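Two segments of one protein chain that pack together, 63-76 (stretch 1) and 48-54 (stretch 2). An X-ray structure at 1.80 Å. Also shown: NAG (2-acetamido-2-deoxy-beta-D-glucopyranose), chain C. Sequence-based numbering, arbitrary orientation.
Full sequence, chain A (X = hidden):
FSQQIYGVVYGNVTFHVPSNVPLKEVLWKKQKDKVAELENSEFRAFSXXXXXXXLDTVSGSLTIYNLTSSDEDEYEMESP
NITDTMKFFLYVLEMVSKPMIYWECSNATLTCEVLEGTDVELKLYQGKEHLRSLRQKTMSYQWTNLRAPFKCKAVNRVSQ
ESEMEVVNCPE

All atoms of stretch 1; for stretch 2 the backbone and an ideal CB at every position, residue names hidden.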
# COMPACT_ATOMS: atom_id res chain seq x y z
N THR A 63 -10.63 8.94 -9.52
CA THR A 63 -10.81 8.04 -8.40
C THR A 63 -11.06 6.66 -9.00
O THR A 63 -11.91 6.51 -9.87
CB THR A 63 -12.01 8.42 -7.52
OG1 THR A 63 -11.72 9.65 -6.85
CG2 THR A 63 -12.26 7.35 -6.45
N ILE A 64 -10.29 5.66 -8.57
CA ILE A 64 -10.45 4.29 -9.05
C ILE A 64 -11.00 3.44 -7.89
O ILE A 64 -10.43 3.43 -6.80
CB ILE A 64 -9.10 3.69 -9.48
CG1 ILE A 64 -8.45 4.58 -10.52
CG2 ILE A 64 -9.31 2.28 -10.02
CD1 ILE A 64 -7.07 4.13 -10.96
N TYR A 65 -12.11 2.75 -8.12
CA TYR A 65 -12.72 1.93 -7.08
C TYR A 65 -12.39 0.46 -7.27
O TYR A 65 -11.96 0.03 -8.35
CB TYR A 65 -14.24 2.10 -7.08
CG TYR A 65 -14.68 3.52 -6.85
CD1 TYR A 65 -14.79 4.04 -5.56
CD2 TYR A 65 -14.98 4.37 -7.93
CE1 TYR A 65 -15.19 5.36 -5.34
CE2 TYR A 65 -15.38 5.69 -7.73
CZ TYR A 65 -15.49 6.18 -6.44
OH TYR A 65 -15.89 7.47 -6.23
N ASN A 66 -12.58 -0.30 -6.20
CA ASN A 66 -12.33 -1.73 -6.21
C ASN A 66 -11.00 -2.15 -6.83
O ASN A 66 -10.95 -2.94 -7.79
CB ASN A 66 -13.48 -2.41 -6.94
CG ASN A 66 -13.79 -3.76 -6.37
OD1 ASN A 66 -13.70 -3.98 -5.15
ND2 ASN A 66 -14.13 -4.69 -7.25
N LEU A 67 -9.91 -1.65 -6.25
CA LEU A 67 -8.57 -1.93 -6.73
C LEU A 67 -8.22 -3.40 -6.81
O LEU A 67 -8.64 -4.20 -5.98
CB LEU A 67 -7.55 -1.22 -5.84
CG LEU A 67 -7.59 0.31 -5.91
CD1 LEU A 67 -6.68 0.92 -4.87
CD2 LEU A 67 -7.17 0.76 -7.31
N THR A 68 -7.46 -3.76 -7.84
CA THR A 68 -7.00 -5.12 -8.05
C THR A 68 -5.52 -4.97 -8.37
O THR A 68 -5.09 -3.89 -8.76
CB THR A 68 -7.74 -5.81 -9.25
OG1 THR A 68 -7.02 -6.98 -9.64
CG2 THR A 68 -7.81 -4.89 -10.45
N SER A 69 -4.75 -6.03 -8.20
CA SER A 69 -3.31 -5.99 -8.44
C SER A 69 -2.94 -5.50 -9.82
O SER A 69 -1.93 -4.81 -9.99
CB SER A 69 -2.69 -7.38 -8.24
OG SER A 69 -3.71 -8.31 -7.96
N SER A 70 -3.73 -5.87 -10.83
CA SER A 70 -3.45 -5.46 -12.20
C SER A 70 -3.46 -3.93 -12.30
O SER A 70 -2.86 -3.36 -13.21
CB SER A 70 -4.48 -6.08 -13.15
OG SER A 70 -5.74 -6.20 -12.52
N ASP A 71 -4.12 -3.28 -11.34
CA ASP A 71 -4.20 -1.82 -11.31
C ASP A 71 -2.90 -1.15 -10.94
O ASP A 71 -2.76 0.07 -11.09
CB ASP A 71 -5.26 -1.37 -10.33
CG ASP A 71 -6.64 -1.65 -10.82
OD1 ASP A 71 -6.81 -1.84 -12.04
OD2 ASP A 71 -7.56 -1.69 -9.98
N GLU A 72 -1.95 -1.92 -10.43
CA GLU A 72 -0.65 -1.36 -10.06
C GLU A 72 0.04 -0.94 -11.34
O GLU A 72 0.30 -1.77 -12.22
CB GLU A 72 0.20 -2.40 -9.35
CG GLU A 72 1.58 -1.88 -9.04
CD GLU A 72 2.23 -2.63 -7.90
OE1 GLU A 72 1.53 -2.96 -6.93
OE2 GLU A 72 3.45 -2.88 -7.99
N ASP A 73 0.37 0.33 -11.45
CA ASP A 73 0.97 0.80 -12.68
C ASP A 73 1.21 2.29 -12.61
O ASP A 73 0.91 2.93 -11.60
CB ASP A 73 -0.01 0.52 -13.83
CG ASP A 73 0.67 0.02 -15.06
OD1 ASP A 73 1.84 0.38 -15.28
OD2 ASP A 73 0.02 -0.73 -15.81
N GLU A 74 1.74 2.83 -13.69
CA GLU A 74 1.94 4.25 -13.78
C GLU A 74 0.74 4.79 -14.55
O GLU A 74 0.31 4.20 -15.54
CB GLU A 74 3.20 4.59 -14.54
CG GLU A 74 3.64 6.00 -14.24
CD GLU A 74 4.22 6.68 -15.44
OE1 GLU A 74 4.29 6.06 -16.52
OE2 GLU A 74 4.60 7.86 -15.29
N TYR A 75 0.19 5.91 -14.08
CA TYR A 75 -0.96 6.55 -14.70
C TYR A 75 -0.54 7.97 -15.01
O TYR A 75 0.20 8.60 -14.24
CB TYR A 75 -2.17 6.57 -13.77
CG TYR A 75 -2.78 5.22 -13.50
CD1 TYR A 75 -2.11 4.26 -12.71
CD2 TYR A 75 -4.03 4.88 -14.02
CE1 TYR A 75 -2.68 3.01 -12.44
CE2 TYR A 75 -4.61 3.63 -13.77
CZ TYR A 75 -3.93 2.71 -12.97
OH TYR A 75 -4.51 1.49 -12.70
N GLU A 76 -1.02 8.47 -16.14
CA GLU A 76 -0.69 9.82 -16.57
C GLU A 76 -1.96 10.59 -16.96
O GLU A 76 -2.86 10.05 -17.60
CB GLU A 76 0.29 9.76 -17.76
CG GLU A 76 1.36 8.68 -17.62
CD GLU A 76 0.93 7.32 -18.17
OE1 GLU A 76 0.08 7.29 -19.09
OE2 GLU A 76 1.44 6.27 -17.70
N UNK A 48 -11.23 -2.37 -18.15
CA UNK A 48 -11.55 -2.75 -16.77
C UNK A 48 -12.02 -1.59 -15.91
O UNK A 48 -12.51 -1.81 -14.80
CB UNK A 48 -10.32 -3.39 -16.11
N UNK A 49 -11.89 -0.36 -16.39
CA UNK A 49 -12.30 0.76 -15.56
C UNK A 49 -13.74 1.20 -15.72
O UNK A 49 -14.22 2.03 -14.95
CB UNK A 49 -11.39 1.95 -15.85
N UNK A 50 -14.45 0.65 -16.70
CA UNK A 50 -15.86 1.02 -16.88
C UNK A 50 -16.59 0.65 -15.62
O UNK A 50 -16.40 -0.43 -15.08
CB UNK A 50 -16.48 0.33 -18.10
N UNK A 51 -17.41 1.56 -15.12
CA UNK A 51 -18.19 1.29 -13.92
C UNK A 51 -17.41 1.33 -12.61
O UNK A 51 -17.99 1.06 -11.56
CB UNK A 51 -18.85 -0.08 -14.06
N UNK A 52 -16.12 1.65 -12.65
CA UNK A 52 -15.40 1.73 -11.38
C UNK A 52 -14.41 2.87 -11.25
O UNK A 52 -13.42 2.74 -10.53
CB UNK A 52 -14.65 0.42 -11.15
N UNK A 53 -14.66 3.97 -11.95
CA UNK A 53 -13.82 5.17 -11.83
C UNK A 53 -14.74 6.40 -11.77
O UNK A 53 -15.87 6.37 -12.24
CB UNK A 53 -12.84 5.28 -13.00
N UNK A 54 -14.27 7.46 -11.14
CA UNK A 54 -15.02 8.69 -11.11
C UNK A 54 -14.03 9.80 -11.49
O UNK A 54 -12.93 9.88 -10.95
CB UNK A 54 -15.67 8.93 -9.74
C1 NAG C . -14.50 -6.01 -6.81
C2 NAG C . -16.05 -6.12 -6.71
C3 NAG C . -16.52 -7.55 -7.06
C4 NAG C . -15.49 -8.62 -6.62
C5 NAG C . -14.08 -8.35 -7.20
C6 NAG C . -13.71 -9.28 -8.34
C7 NAG C . -17.34 -4.69 -5.22
C8 NAG C . -17.77 -4.37 -3.80
N2 NAG C . -16.53 -5.74 -5.39
O3 NAG C . -16.73 -7.65 -8.47
O4 NAG C . -15.42 -8.68 -5.20
O5 NAG C . -13.97 -7.00 -7.72
O6 NAG C . -12.42 -8.98 -8.85
O7 NAG C . -17.74 -3.99 -6.15

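Position 48 carries helical backbone angles (phi/psi -64/-11), and its CA-to-CB bond points toward stretch 1, yet nothing of that stretch lies within 5.5 Å of the ideal CB. Any small or polar residue would do; Ser48 makes no side-chain contact across the gap, and its carbonyl matters more, as position 52 reveals.

At position 49 the CB points sideways and is likewise far from stretch 1. A short side chain would touch nothing, but a long one could reach the space bordered by Ile64 CG2, the Asp71 carboxylate and the Tyr75 hydroxyl. Methionine, leucine or an aromatic would suit. Phe49 fills it with chi1 in m: its CE1 lies 3.9 Å from Ile64 CG2, and its CZ 3.5 Å from Tyr75 OH, both neighbours at the ring edge.

Positions 50 and 51 are the corners of a type II turn running from 49 to 52. Position 50 is out of reach of stretch 1, and its angles (-60/133) admit most residues, proline included. It is Lys50. Position 51 has a positive phi (75/3), which favours glycine, asparagine or aspartate, and its CB points away. Asn51 fits that rule.

Position 52 is the demanding one. Its carbonyl O accepts from Tyr65 N at 2.7 Å, whatever the side chain. The CB points sideways, 3.9 Å from Tyr65 O, but farther along stretch 1 waits the Asp71 carboxylate, with backbone carbonyls on the way. A long cationic donor is called for, lysine or arginine, and the paired oxygens favour the latter. Arg52 uses both ends of its guanidinium: NH1 bonds Asp71 OD2 at 2.7 Å and NH2 bonds Asp71 OD1 at 2.9 Å, a bidentate salt bridge. NH1 also donates to Tyr65 O at 3.2 Å, while NE is held by Ser48 O at 2.6 Å, so the stretch braces its own arginine.

Position 53 pairs antiparallel with Ile64 in a non-hydrogen-bonded register, its CB on the same sheet face as the Ile64 side chain. A beta-branched or other aliphatic residue suits it. Val53 sets CG1 4.4 Å from Ile64 CG1, and its CA approaches Thr63 O at 3.0 Å in a CA-H...O contact.

Position 54 forms the hydrogen-bonded pair with Thr63: N to Thr63 O 2.8 Å, O to Thr63 N 2.9 Å. Its CB shares the face of Thr63, near Tyr65 OH, so threonine, valine or an aromatic would serve. Tyr54 rests its CB 3.9 Å from Tyr65 CE2, while the end of its side chain leads away.

Stretch 2 (48-54) SFKNRVY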
# COMPACT_ATOMS: atom_id res chain seq x y z
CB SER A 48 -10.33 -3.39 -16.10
OG SER A 48 -9.17 -2.63 -16.34
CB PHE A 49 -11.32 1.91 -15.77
CG PHE A 49 -9.93 1.57 -15.35
CD1 PHE A 49 -9.54 1.73 -14.02
CD2 PHE A 49 -9.02 1.03 -16.26
CE1 PHE A 49 -8.26 1.34 -13.61
CE2 PHE A 49 -7.75 0.64 -15.86
CZ PHE A 49 -7.36 0.80 -14.53
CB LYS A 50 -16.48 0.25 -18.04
CG LYS A 50 -16.37 0.94 -19.37
CD LYS A 50 -15.66 0.06 -20.37
CE LYS A 50 -16.61 -0.44 -21.42
NZ LYS A 50 -17.07 0.70 -22.25
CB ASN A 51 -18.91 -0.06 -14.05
CG ASN A 51 -19.89 -0.09 -15.23
OD1 ASN A 51 -20.76 0.77 -15.34
ND2 ASN A 51 -19.74 -1.09 -16.11
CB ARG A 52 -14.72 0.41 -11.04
CG ARG A 52 -13.75 -0.10 -12.05
CD ARG A 52 -12.85 -1.10 -11.40
NE ARG A 52 -11.77 -1.48 -12.30
CZ ARG A 52 -10.50 -1.54 -11.94
NH1 ARG A 52 -10.16 -1.24 -10.69
NH2 ARG A 52 -9.57 -1.91 -12.81
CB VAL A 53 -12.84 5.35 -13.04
CG1 VAL A 53 -11.90 4.17 -13.16
CG2 VAL A 53 -13.61 5.54 -14.32
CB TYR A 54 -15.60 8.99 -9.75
CG TYR A 54 -15.99 10.45 -9.64
CD1 TYR A 54 -17.03 10.97 -10.42
CD2 TYR A 54 -15.31 11.33 -8.79
CE1 TYR A 54 -17.38 12.31 -10.36
CE2 TYR A 54 -15.65 12.67 -8.72
CZ TYR A 54 -16.69 13.15 -9.51
OH TYR A 54 -17.03 14.47 -9.45
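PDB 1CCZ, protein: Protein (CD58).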